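Local structure of UDP-N-acetylglucosamine pyrophosphorylase (Entamoeba histolytica, 3OC9) at residues T36-A42 with I94-M99; G46-G50 with L336-L340; H53-M57 with E107-Y111; S73-L77 with Y117-S121; C127-G131 with A163-I169. The protein probably catalyses the formation of UDP-N-acetylglucosamine and diphosphate from UTP and N-acetylglucosamine 1-phosphate. All blocks are in the same frame, centred on the assembly; numbering follows the deposited sequence.

Contact 1 pairs two parallel strands, 36-41 and 95-100, near the centre of the chain, and contacts 3, 4 and 5 each touch it. Strand 125-134, part of contact 5, extends the same sheet beyond 95-100; the centres of contacts 1 and 5 are about 12 Å apart. Helix 68-87 of contact 4 precedes strand 95-100 in the chain, and helix 105-114 of contact 3 follows it. Contacts 2 and 3 share the loop after strand 36-41, their centres about 16 Å apart, while residues 336-340 of contact 2 come from much later in the sequence. Contacts 2 and 5 lie farthest apart, centres about 28 Å apart. The glycine-rich loop after strand 36-41 thus meets helix 105-114 and a loop from late in the chain.

Contact 1 of 5, residues T36-A42 with I94-M99; sequences TALITPA and IHWFLM. Unlike the reference sequence in segment 36-42: Pro41 (reference Leu).
Leu38 and Thr40 pair with Trp96 and Leu98 in a parallel ladder whose hydrogen bonds alternate between the neighbouring residues of the two strands. Leu38 N donates to His95 O (3.1 Å) and Leu38 O accepts from Phe97 N (2.9 Å); Thr40 repeats the pattern with Phe97 O and Met99 N, and Ala42 N closes the ladder on Met99 O. At the other end a water, rather than a direct bond, joins the strands, donating to Thr36 O at 2.7 Å and accepting from His95 N.

A side-chain hydrogen bond reinforces the ladder. Trp96 NE1 donates to Thr40 OG1 at 3.0 Å, nearly straight (168°) and with the hydroxyl oxygen lying in the indole plane. With chi1 of 62°, Thr40 holds OG1 between its backbone N and carbonyl carbon, turned toward the indole edge.

Apolar packing fills both faces of the sheet. On the Leu38 and Trp96 side, Leu38 CD2 sits over the indole, 3.9 Å from the centroid of its five-membered ring, a CH-pi contact; with the NE1 bond it limits the ring's rotation. Helix 68-87 packs on this side of the sheet. On the other side, Ala37 CB meets the edge of the Phe97 ring at CE2 (3.7 Å).

Buried parallel strands flanked by helices, here with 36-41 also bonded to strand 180-184, form the Rossmann-like core of the GT-A fold.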
# COMPACT_ATOMS: atom_id res chain seq x y z
N THR A 36 5.00 4.12 16.33
CA THR A 36 4.54 3.66 14.98
C THR A 36 4.99 4.55 13.81
O THR A 36 5.29 5.74 14.01
CB THR A 36 2.97 3.50 14.90
OG1 THR A 36 2.33 4.80 14.87
CG2 THR A 36 2.41 2.64 16.04
N ALA A 37 5.01 3.99 12.59
CA ALA A 37 5.36 4.73 11.35
C ALA A 37 4.65 4.18 10.11
O ALA A 37 4.22 3.01 10.10
CB ALA A 37 6.91 4.71 11.12
N LEU A 38 4.57 5.02 9.05
CA LEU A 38 4.06 4.62 7.72
C LEU A 38 5.21 4.59 6.68
O LEU A 38 6.07 5.48 6.71
CB LEU A 38 2.97 5.61 7.23
CG LEU A 38 2.27 5.27 5.89
CD1 LEU A 38 1.39 3.99 6.03
CD2 LEU A 38 1.38 6.42 5.31
N ILE A 39 5.23 3.58 5.80
CA ILE A 39 6.23 3.49 4.70
C ILE A 39 5.49 3.34 3.35
O ILE A 39 4.70 2.40 3.21
CB ILE A 39 7.21 2.28 4.86
CG1 ILE A 39 8.03 2.38 6.18
CG2 ILE A 39 8.15 2.20 3.61
CD1 ILE A 39 8.84 1.09 6.56
N THR A 40 5.71 4.26 2.39
CA THR A 40 5.10 4.09 1.04
C THR A 40 6.05 4.47 -0.12
O THR A 40 7.00 5.23 0.08
CB THR A 40 3.78 4.89 0.85
OG1 THR A 40 4.06 6.28 0.98
CG2 THR A 40 2.66 4.50 1.88
N PRO A 41 5.79 3.96 -1.34
CA PRO A 41 6.49 4.55 -2.52
C PRO A 41 5.75 5.77 -3.11
O PRO A 41 4.51 5.88 -2.98
CB PRO A 41 6.49 3.41 -3.52
CG PRO A 41 5.26 2.54 -3.16
CD PRO A 41 4.83 2.90 -1.74
N ALA A 42 6.47 6.69 -3.75
CA ALA A 42 5.83 7.83 -4.41
C ALA A 42 5.09 7.38 -5.68
O ALA A 42 4.12 8.04 -6.14
CB ALA A 42 6.86 8.89 -4.75
N ILE A 94 2.95 10.61 13.99
CA ILE A 94 3.30 9.44 13.13
C ILE A 94 4.29 9.84 12.02
O ILE A 94 3.92 10.55 11.09
CB ILE A 94 2.02 8.79 12.47
CG1 ILE A 94 1.00 8.35 13.54
CG2 ILE A 94 2.42 7.57 11.57
CD1 ILE A 94 -0.41 7.98 12.93
N HIS A 95 5.55 9.39 12.09
CA HIS A 95 6.55 9.68 11.04
C HIS A 95 6.24 8.88 9.74
O HIS A 95 5.79 7.73 9.82
CB HIS A 95 7.99 9.41 11.57
CG HIS A 95 8.49 10.46 12.53
ND1 HIS A 95 9.07 11.64 12.10
CD2 HIS A 95 8.45 10.54 13.89
CE1 HIS A 95 9.38 12.39 13.15
NE2 HIS A 95 9.01 11.75 14.25
N TRP A 96 6.46 9.50 8.56
CA TRP A 96 6.12 8.94 7.23
C TRP A 96 7.37 8.93 6.34
O TRP A 96 7.93 10.01 6.05
CB TRP A 96 4.99 9.79 6.58
CG TRP A 96 4.47 9.35 5.20
CD1 TRP A 96 4.76 8.19 4.50
CD2 TRP A 96 3.54 10.08 4.37
NE1 TRP A 96 4.07 8.17 3.30
CE2 TRP A 96 3.32 9.32 3.20
CE3 TRP A 96 2.88 11.31 4.52
CZ2 TRP A 96 2.46 9.74 2.16
CZ3 TRP A 96 2.01 11.74 3.49
CH2 TRP A 96 1.80 10.95 2.33
N PHE A 97 7.81 7.73 5.93
CA PHE A 97 9.02 7.55 5.09
C PHE A 97 8.56 7.23 3.65
O PHE A 97 7.84 6.24 3.43
CB PHE A 97 9.92 6.44 5.71
CG PHE A 97 10.28 6.70 7.16
CD1 PHE A 97 11.30 7.62 7.50
CD2 PHE A 97 9.59 6.07 8.20
CE1 PHE A 97 11.61 7.90 8.84
CE2 PHE A 97 9.90 6.33 9.55
CZ PHE A 97 10.92 7.26 9.87
N LEU A 98 8.97 8.07 2.69
CA LEU A 98 8.50 7.97 1.30
C LEU A 98 9.65 7.63 0.37
O LEU A 98 10.57 8.43 0.19
CB LEU A 98 7.85 9.29 0.84
CG LEU A 98 6.52 9.68 1.46
CD1 LEU A 98 6.79 10.57 2.65
CD2 LEU A 98 5.65 10.41 0.41
N MET A 99 9.59 6.43 -0.22
CA MET A 99 10.69 5.95 -1.11
C MET A 99 10.58 6.51 -2.54
O MET A 99 9.53 6.37 -3.19
CB MET A 99 10.77 4.41 -1.15
CG MET A 99 12.03 3.87 -1.86
SD MET A 99 12.35 2.08 -1.63
CE MET A 99 11.03 1.36 -2.57
O HOH W 1 6.18 8.09 14.99

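Contact 2 of 5, residues G46-G50 with L336-L340; sequences GSRLG and LKNSL
Asn338 OD1 receives the one hydrogen bond that crosses this contact, from Arg48 NE at 3.2 Å. The bond is bent at the hydrogen (145°), and the oxygen stands somewhat out of the guanidinium plane; the amide and guanidinium planes are steeply turned against each other, at 68°. The two side chains run alongside one another, pointing the same way. Asn338 is itself fixed by a second bond, its ND2 donating to Phe344 O, so that the amide presents its oxygen to the arginine.

Nearer the backbone, the aliphatic part of Arg48 rests on the other segment: CD lies 3.7 Å from Lys337 O. Arg48 O in turn approaches Ser339 CB at 3.7 Å, so both the side chain and the backbone of Arg48 touch the other segment. Leu49 was modelled in two conformers; in one of them CD2 turns toward Leu336 CD1 (4.3 Å), an apolar contact that is therefore doubtful in detail.

Residues 46-50 belong to the sequence GGQGSRLG, which leads on to Pro54 and Lys55. It is the glycine-rich signature of sugar-nucleotide pyrophosphorylases, a loop that in relatives of this family binds the nucleotide, here in contact with the loop before helix 347-364.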
# COMPACT_ATOMS: atom_id res chain seq x y z
N GLY A 46 2.47 8.20 -13.59
CA GLY A 46 1.07 7.89 -13.89
C GLY A 46 0.73 7.91 -15.38
O GLY A 46 -0.30 8.45 -15.78
N SER A 47 1.61 7.32 -16.19
CA SER A 47 1.52 7.38 -17.66
C SER A 47 0.34 6.59 -18.26
O SER A 47 -0.17 6.96 -19.32
CB SER A 47 2.83 6.93 -18.30
OG SER A 47 3.92 7.71 -17.83
N ARG A 48 -0.08 5.52 -17.58
CA ARG A 48 -1.25 4.75 -17.99
C ARG A 48 -2.50 5.63 -17.92
O ARG A 48 -3.45 5.46 -18.68
CB ARG A 48 -1.41 3.51 -17.12
CG ARG A 48 -2.00 2.31 -17.82
CD ARG A 48 -1.41 1.02 -17.27
NE ARG A 48 -2.20 -0.15 -17.65
CZ ARG A 48 -2.12 -0.77 -18.82
NH1 ARG A 48 -1.28 -0.34 -19.76
NH2 ARG A 48 -2.89 -1.82 -19.07
N LEU A 49 -2.46 6.57 -16.97
CA LEU A 49 -3.45 7.63 -16.87
C LEU A 49 -2.96 8.78 -17.76
O LEU A 49 -2.04 8.61 -18.56
CB LEU A 49 -3.61 8.07 -15.40
CG LEU A 49 -3.70 6.97 -14.32
CD1 LEU A 49 -3.48 7.52 -12.91
CD2 LEU A 49 -5.03 6.20 -14.39
N GLY A 50 -3.56 9.96 -17.65
CA GLY A 50 -3.07 11.09 -18.46
C GLY A 50 -1.87 11.82 -17.87
O GLY A 50 -1.58 12.95 -18.26
N LEU A 336 -6.55 1.90 -8.11
CA LEU A 336 -6.53 2.77 -9.31
C LEU A 336 -5.31 2.46 -10.18
O LEU A 336 -4.17 2.78 -9.79
CB LEU A 336 -6.54 4.26 -8.94
CG LEU A 336 -6.44 5.26 -10.12
CD1 LEU A 336 -7.63 5.15 -11.08
CD2 LEU A 336 -6.25 6.73 -9.64
N LYS A 337 -5.55 1.85 -11.35
CA LYS A 337 -4.48 1.36 -12.24
C LYS A 337 -4.61 1.77 -13.72
O LYS A 337 -3.59 1.92 -14.41
CB LYS A 337 -4.34 -0.16 -12.14
CG LYS A 337 -3.79 -0.62 -10.79
CD LYS A 337 -3.80 -2.13 -10.65
CE LYS A 337 -2.80 -2.56 -9.59
NZ LYS A 337 -1.39 -2.36 -10.08
N ASN A 338 -5.85 1.95 -14.19
CA ASN A 338 -6.15 2.16 -15.62
C ASN A 338 -6.92 3.47 -15.92
O ASN A 338 -7.61 4.02 -15.04
CB ASN A 338 -6.97 0.97 -16.17
CG ASN A 338 -6.29 -0.38 -15.97
OD1 ASN A 338 -5.12 -0.58 -16.32
ND2 ASN A 338 -7.05 -1.33 -15.40
N SER A 339 -6.81 3.96 -17.15
CA SER A 339 -7.67 5.03 -17.65
C SER A 339 -9.09 4.49 -17.90
O SER A 339 -9.33 3.29 -17.75
CB SER A 339 -7.11 5.61 -18.96
OG SER A 339 -7.19 4.65 -20.00
N LEU A 340 -10.00 5.38 -18.31
CA LEU A 340 -11.39 5.00 -18.60
C LEU A 340 -11.59 4.23 -19.92
O LEU A 340 -12.73 3.87 -20.29
CB LEU A 340 -12.32 6.22 -18.53
CG LEU A 340 -12.60 6.86 -17.15
CD1 LEU A 340 -13.49 8.09 -17.29
CD2 LEU A 340 -13.24 5.86 -16.18

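Contact 3 of 5, residues H53-M57 with E107-Y111; sequences HPKGM and EINNY
Glu107 and Tyr111 both leave their helix with CG opposite the backbone N (chi1 172° and 179°), which sends the carboxylate and the phenol ring out toward residues 53-57. Glu107 stays extended beyond CG and ends beside His53. There OE2 accepts from His53 ND1 at 2.9 Å through its syn lone pair, with an angle of 153° at the hydrogen. The carboxylate and imidazole planes are nearly perpendicular, and the oxygen comes at the ring edge, tilted somewhat out of its plane. Glu107 OE1, the other oxygen, faces Pro54 CD at 3.8 Å.

Met57 reaches across in the opposite direction to Tyr111. Its CG stands over the middle of the phenol ring, 3.8 Å from the centroid, in a CH-pi contact. The bend at the end of the chain brings CE to Tyr111 CD2 (3.6 Å), while SD lies obliquely to the ring at 4.6 Å from its centroid, a Met-aromatic contact. The phenol is anchored at its far end as well, where OH bonds to Ser67 OG. Deeper in, Pro54 CG packs on Ile108 CG1 at 4.0 Å.

The bond is consistent with a proton on ND1, and the nearby carboxylate would probably favour positive charge on the ring. Polar and apolar grips side by side tie the end of the glycine-rich loop to helix 105-114.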
# COMPACT_ATOMS: atom_id res chain seq x y z
N HIS A 53 3.79 12.37 -14.24
CA HIS A 53 4.28 12.82 -12.92
C HIS A 53 4.13 11.63 -11.94
O HIS A 53 3.39 10.69 -12.25
CB HIS A 53 3.47 14.02 -12.40
CG HIS A 53 3.51 15.23 -13.29
ND1 HIS A 53 4.58 16.10 -13.32
CD2 HIS A 53 2.61 15.72 -14.18
CE1 HIS A 53 4.34 17.07 -14.19
NE2 HIS A 53 3.15 16.86 -14.72
N PRO A 54 4.82 11.66 -10.77
CA PRO A 54 4.67 10.56 -9.80
C PRO A 54 3.20 10.35 -9.40
O PRO A 54 2.46 11.31 -9.21
CB PRO A 54 5.48 11.04 -8.58
CG PRO A 54 6.43 12.03 -9.12
CD PRO A 54 5.76 12.70 -10.28
N LYS A 55 2.80 9.08 -9.27
CA LYS A 55 1.39 8.70 -9.06
C LYS A 55 0.71 9.38 -7.85
O LYS A 55 -0.48 9.69 -7.90
CB LYS A 55 1.29 7.16 -8.97
CG LYS A 55 -0.11 6.58 -8.71
CD LYS A 55 -0.95 6.56 -9.97
CE LYS A 55 -2.00 5.43 -9.92
NZ LYS A 55 -1.44 4.08 -10.26
N GLY A 56 1.46 9.62 -6.77
CA GLY A 56 0.88 10.27 -5.58
C GLY A 56 0.31 11.67 -5.83
O GLY A 56 -0.55 12.15 -5.07
N MET A 57 0.78 12.32 -6.89
CA MET A 57 0.33 13.69 -7.24
C MET A 57 -0.99 13.74 -8.04
O MET A 57 -1.53 14.84 -8.29
CB MET A 57 1.47 14.43 -8.00
CG MET A 57 2.68 14.77 -7.09
SD MET A 57 4.22 15.30 -7.96
CE MET A 57 3.70 16.86 -8.66
N GLU A 107 11.26 17.07 -7.23
CA GLU A 107 9.86 17.37 -7.60
C GLU A 107 8.85 17.02 -6.46
O GLU A 107 7.92 17.79 -6.18
CB GLU A 107 9.50 16.69 -8.94
CG GLU A 107 8.01 16.77 -9.33
CD GLU A 107 7.66 16.14 -10.69
OE1 GLU A 107 8.42 15.27 -11.19
OE2 GLU A 107 6.60 16.52 -11.25
N ILE A 108 9.07 15.89 -5.80
CA ILE A 108 8.19 15.49 -4.69
C ILE A 108 8.34 16.39 -3.45
O ILE A 108 7.35 16.81 -2.85
CB ILE A 108 8.35 13.97 -4.33
CG1 ILE A 108 7.94 13.12 -5.53
CG2 ILE A 108 7.49 13.60 -3.10
CD1 ILE A 108 8.53 11.74 -5.55
N ASN A 109 9.59 16.71 -3.08
CA ASN A 109 9.84 17.65 -1.98
C ASN A 109 9.18 19.02 -2.21
O ASN A 109 8.56 19.58 -1.29
CB ASN A 109 11.37 17.82 -1.75
CG ASN A 109 11.96 16.75 -0.83
OD1 ASN A 109 11.29 16.21 0.05
ND2 ASN A 109 13.26 16.50 -0.98
N ASN A 110 9.29 19.54 -3.44
CA ASN A 110 8.66 20.81 -3.80
C ASN A 110 7.13 20.75 -3.73
O ASN A 110 6.48 21.72 -3.31
CB ASN A 110 9.10 21.27 -5.20
CG ASN A 110 10.50 21.86 -5.21
OD1 ASN A 110 11.01 22.33 -4.19
ND2 ASN A 110 11.14 21.84 -6.37
N TYR A 111 6.55 19.61 -4.13
CA TYR A 111 5.09 19.41 -4.11
C TYR A 111 4.54 19.55 -2.67
O TYR A 111 3.58 20.31 -2.45
CB TYR A 111 4.67 18.07 -4.75
CG TYR A 111 3.18 17.80 -4.74
CD1 TYR A 111 2.61 16.98 -3.76
CD2 TYR A 111 2.33 18.38 -5.70
CE1 TYR A 111 1.22 16.74 -3.73
CE2 TYR A 111 0.94 18.15 -5.67
CZ TYR A 111 0.40 17.32 -4.68
OH TYR A 111 -0.95 17.08 -4.63

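Contact 4 of 5, residues S73-L77 with Y117-S121; sequences SERLL and YFGLS
Leu120 enters the groove between Ser73 and Leu77, one turn apart on helix 68-87, and divides its two methyls between them. Its CG lies opposite its own carbonyl carbon (chi1 -64°), and the branching then sets CD1 against the serine, 3.6 Å from Ser73 OG, and CD2 against Leu77 CD2 at 3.8 Å. The two leucines share the same rotamer and meet at a slant. Leu76 CB makes a looser touch on Leu120 CD2, at 4.5 Å.

A tight turn places these groups. Phe118 and Gly119 both have positive phi and occupy the central positions of a type I' turn, closed by the bond from Leu120 N to Tyr117 O. The turn offers its backbone to Leu77: CD1 lies 3.7 Å from Phe118 O and CD2 the same distance from Gly119 O. Phe118 starts out toward the helix, with CB 3.8 Å from Ser73 CB, but its ring then swings away and meets His115. Ser73 holds OG beside its own backbone N, where it bonds to Phe69 O one turn earlier in the helix.

No hydrogen bond links the segments. The serine hydroxyl is satisfied within its helix and can thus present itself to a leucine methyl, so the two segments meet through van der Waals packing alone, while the turn, closed by its own bond, sets the positions of the groups that pack.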
# COMPACT_ATOMS: atom_id res chain seq x y z
N SER A 73 -2.30 12.10 3.84
CA SER A 73 -2.04 13.12 4.87
C SER A 73 -3.21 13.28 5.85
O SER A 73 -3.02 13.34 7.08
CB SER A 73 -1.69 14.50 4.23
OG SER A 73 -0.51 14.37 3.41
N GLU A 74 -4.43 13.31 5.31
CA GLU A 74 -5.65 13.52 6.12
C GLU A 74 -5.98 12.32 7.04
O GLU A 74 -6.39 12.51 8.21
CB GLU A 74 -6.84 13.91 5.21
CG GLU A 74 -6.71 15.35 4.62
CD GLU A 74 -7.88 15.77 3.72
OE1 GLU A 74 -8.71 14.93 3.35
OE2 GLU A 74 -7.92 16.97 3.35
N ARG A 75 -5.76 11.10 6.55
CA ARG A 75 -5.91 9.91 7.38
C ARG A 75 -4.90 9.88 8.56
O ARG A 75 -5.27 9.54 9.68
CB ARG A 75 -5.87 8.63 6.51
CG ARG A 75 -6.07 7.31 7.30
CD ARG A 75 -6.80 6.25 6.46
NE ARG A 75 -8.23 6.47 6.45
CZ ARG A 75 -9.11 5.86 5.66
NH1 ARG A 75 -10.39 6.18 5.78
NH2 ARG A 75 -8.75 4.93 4.76
N LEU A 76 -3.63 10.25 8.32
CA LEU A 76 -2.65 10.35 9.41
C LEU A 76 -3.07 11.41 10.47
O LEU A 76 -2.95 11.16 11.68
CB LEU A 76 -1.23 10.64 8.88
CG LEU A 76 -0.55 9.56 8.01
CD1 LEU A 76 0.87 10.02 7.57
CD2 LEU A 76 -0.46 8.21 8.75
N LEU A 77 -3.56 12.57 10.02
CA LEU A 77 -4.10 13.59 10.95
C LEU A 77 -5.24 13.05 11.85
O LEU A 77 -5.27 13.32 13.06
CB LEU A 77 -4.51 14.87 10.20
CG LEU A 77 -3.36 15.76 9.68
CD1 LEU A 77 -3.91 16.79 8.71
CD2 LEU A 77 -2.56 16.46 10.80
N TYR A 117 2.37 21.13 3.43
CA TYR A 117 2.27 19.73 3.93
C TYR A 117 0.85 19.20 4.23
O TYR A 117 0.70 18.21 4.97
CB TYR A 117 3.23 19.52 5.12
CG TYR A 117 4.64 19.96 4.78
CD1 TYR A 117 5.50 19.14 4.03
CD2 TYR A 117 5.10 21.21 5.15
CE1 TYR A 117 6.78 19.56 3.69
CE2 TYR A 117 6.38 21.64 4.82
CZ TYR A 117 7.21 20.82 4.09
OH TYR A 117 8.48 21.25 3.77
N PHE A 118 -0.17 19.80 3.62
CA PHE A 118 -1.58 19.47 3.86
C PHE A 118 -1.95 19.45 5.36
O PHE A 118 -2.88 18.75 5.77
CB PHE A 118 -1.99 18.14 3.15
CG PHE A 118 -1.75 18.14 1.65
CD1 PHE A 118 -2.61 18.84 0.80
CD2 PHE A 118 -0.65 17.47 1.10
CE1 PHE A 118 -2.39 18.87 -0.58
CE2 PHE A 118 -0.42 17.50 -0.28
CZ PHE A 118 -1.31 18.20 -1.12
N GLY A 119 -1.26 20.25 6.17
CA GLY A 119 -1.56 20.32 7.61
C GLY A 119 -0.69 19.46 8.53
O GLY A 119 -0.80 19.57 9.76
N LEU A 120 0.15 18.60 7.95
CA LEU A 120 1.21 17.88 8.71
C LEU A 120 2.38 18.81 9.07
O LEU A 120 2.42 19.97 8.61
CB LEU A 120 1.70 16.65 7.92
CG LEU A 120 0.67 15.53 7.69
CD1 LEU A 120 1.14 14.50 6.63
CD2 LEU A 120 0.32 14.85 9.00
N SER A 121 3.29 18.33 9.91
CA SER A 121 4.53 19.06 10.24
C SER A 121 5.67 18.72 9.28
O SER A 121 5.84 17.55 8.89
CB SER A 121 4.96 18.77 11.68
OG SER A 121 6.27 19.28 11.95

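Contact 5 of 5, residues C127-G131 with A163-I169; sequences CFPQG and ALKDNGI. With EDO (1,2-ethanediol), chain C.
Phe128 forms the apolar centre, and its ring meets three apolar side chains of residues 163-169. Ile169 CD1 lies over one face in a CH-pi contact, 3.8 Å from the ring centroid and shifted toward the CG side. Ala163 CB comes at the edge, in the ring plane, 3.9 Å from CE2, and Leu164 CD2 approaches CZ at 3.7 Å. In the phenylalanine, chi1 of 68° sets CG between its own N and carbonyl carbon, and from there the ring reaches Ala163 and Leu164.

Farther out, Asn167 bridges the polar margin. Its ND2 donates to Ala163 O, one turn back, at 2.9 Å and nearly straight (165°), and makes a longer, bent bond to Pro129 O across the contact at 3.2 Å. Ala163 O also accepts from Asn167 N, the two donors arriving from opposite faces of its carbonyl plane. Asn167 OD1 rests against Pro129 CD at 3.5 Å. The helix ends here in a Schellman motif with Gly168 at C', its longer-span bond weak.

At the outer rim Gln130 OE1 accepts from O1 of an ethanediol, probably from the crystallisation liquor, at 3.1 Å, while Gln130 NE2 is held by Asn155 OD1. Strand 125-134 lies beside strand 95-100, and Phe128 also meets Phe97 and Met99 there; its far side turns Cys127 to helix 105-114, so the strand is sandwiched between that helix and helices 160-166 and 169-176.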
# COMPACT_ATOMS: atom_id res chain seq x y z
N CYS A 127 11.47 12.02 2.61
CA CYS A 127 11.73 11.41 1.28
C CYS A 127 13.16 10.85 1.23
O CYS A 127 14.12 11.53 1.65
CB CYS A 127 11.50 12.43 0.14
SG CYS A 127 9.80 13.03 -0.10
N PHE A 128 13.31 9.60 0.75
CA PHE A 128 14.65 8.94 0.61
C PHE A 128 14.82 8.17 -0.72
O PHE A 128 13.87 7.58 -1.22
CB PHE A 128 14.95 8.02 1.81
CG PHE A 128 14.06 6.79 1.90
CD1 PHE A 128 12.72 6.89 2.37
CD2 PHE A 128 14.55 5.53 1.53
CE1 PHE A 128 11.90 5.74 2.45
CE2 PHE A 128 13.74 4.38 1.61
CZ PHE A 128 12.41 4.48 2.08
N PRO A 129 16.06 8.16 -1.30
CA PRO A 129 16.20 7.48 -2.60
C PRO A 129 16.60 5.99 -2.53
O PRO A 129 17.37 5.61 -1.65
CB PRO A 129 17.29 8.30 -3.31
CG PRO A 129 18.17 8.81 -2.16
CD PRO A 129 17.21 9.04 -1.00
N GLN A 130 16.07 5.19 -3.46
CA GLN A 130 16.56 3.80 -3.69
C GLN A 130 17.54 3.79 -4.88
O GLN A 130 17.62 4.76 -5.65
CB GLN A 130 15.38 2.82 -3.94
CG GLN A 130 14.61 3.07 -5.27
CD GLN A 130 13.42 2.12 -5.53
OE1 GLN A 130 12.28 2.58 -5.74
NE2 GLN A 130 13.69 0.82 -5.55
N GLY A 131 18.29 2.69 -5.03
CA GLY A 131 19.22 2.52 -6.17
C GLY A 131 18.53 2.40 -7.52
O GLY A 131 17.37 1.99 -7.60
N ALA A 163 17.90 0.31 1.33
CA ALA A 163 17.72 1.77 1.30
C ALA A 163 17.39 2.39 2.67
O ALA A 163 17.87 3.50 2.98
CB ALA A 163 16.66 2.18 0.26
N LEU A 164 16.58 1.70 3.48
CA LEU A 164 16.32 2.16 4.86
C LEU A 164 17.61 2.22 5.71
O LEU A 164 17.83 3.20 6.45
CB LEU A 164 15.25 1.29 5.57
CG LEU A 164 13.81 1.30 5.04
CD1 LEU A 164 13.00 0.21 5.75
CD2 LEU A 164 13.08 2.67 5.22
N LYS A 165 18.46 1.20 5.60
CA LYS A 165 19.74 1.19 6.34
C LYS A 165 20.70 2.31 5.86
O LYS A 165 21.22 3.09 6.68
CB LYS A 165 20.42 -0.19 6.27
CG LYS A 165 21.74 -0.24 7.08
CD LYS A 165 22.45 -1.60 6.96
CE LYS A 165 23.88 -1.49 7.52
NZ LYS A 165 24.75 -2.61 7.04
N ASP A 166 20.91 2.37 4.54
CA ASP A 166 21.88 3.29 3.91
C ASP A 166 21.57 4.79 4.11
O ASP A 166 22.49 5.61 4.19
CB ASP A 166 22.00 2.99 2.40
CG ASP A 166 22.74 1.68 2.10
OD1 ASP A 166 23.32 1.07 3.02
OD2 ASP A 166 22.71 1.27 0.92
N ASN A 167 20.28 5.13 4.23
CA ASN A 167 19.83 6.52 4.44
C ASN A 167 19.67 6.93 5.92
O ASN A 167 19.15 8.02 6.23
CB ASN A 167 18.53 6.77 3.65
CG ASN A 167 18.76 6.90 2.15
OD1 ASN A 167 19.19 7.96 1.66
ND2 ASN A 167 18.50 5.81 1.39
N GLY A 168 20.08 6.04 6.83
CA GLY A 168 20.04 6.29 8.28
C GLY A 168 18.68 6.19 8.97
O GLY A 168 18.52 6.63 10.13
N ILE A 169 17.70 5.65 8.25
CA ILE A 169 16.32 5.58 8.77
C ILE A 169 16.17 4.54 9.90
O ILE A 169 15.40 4.77 10.85
CB ILE A 169 15.29 5.39 7.60
CG1 ILE A 169 15.26 6.67 6.75
CG2 ILE A 169 13.87 5.01 8.16
CD1 ILE A 169 14.51 6.51 5.41
C1 EDO C . 11.03 -0.22 -8.10
O1 EDO C . 10.58 0.23 -6.80
C2 EDO C . 9.91 -0.22 -9.14
O2 EDO C . 9.14 -1.44 -9.06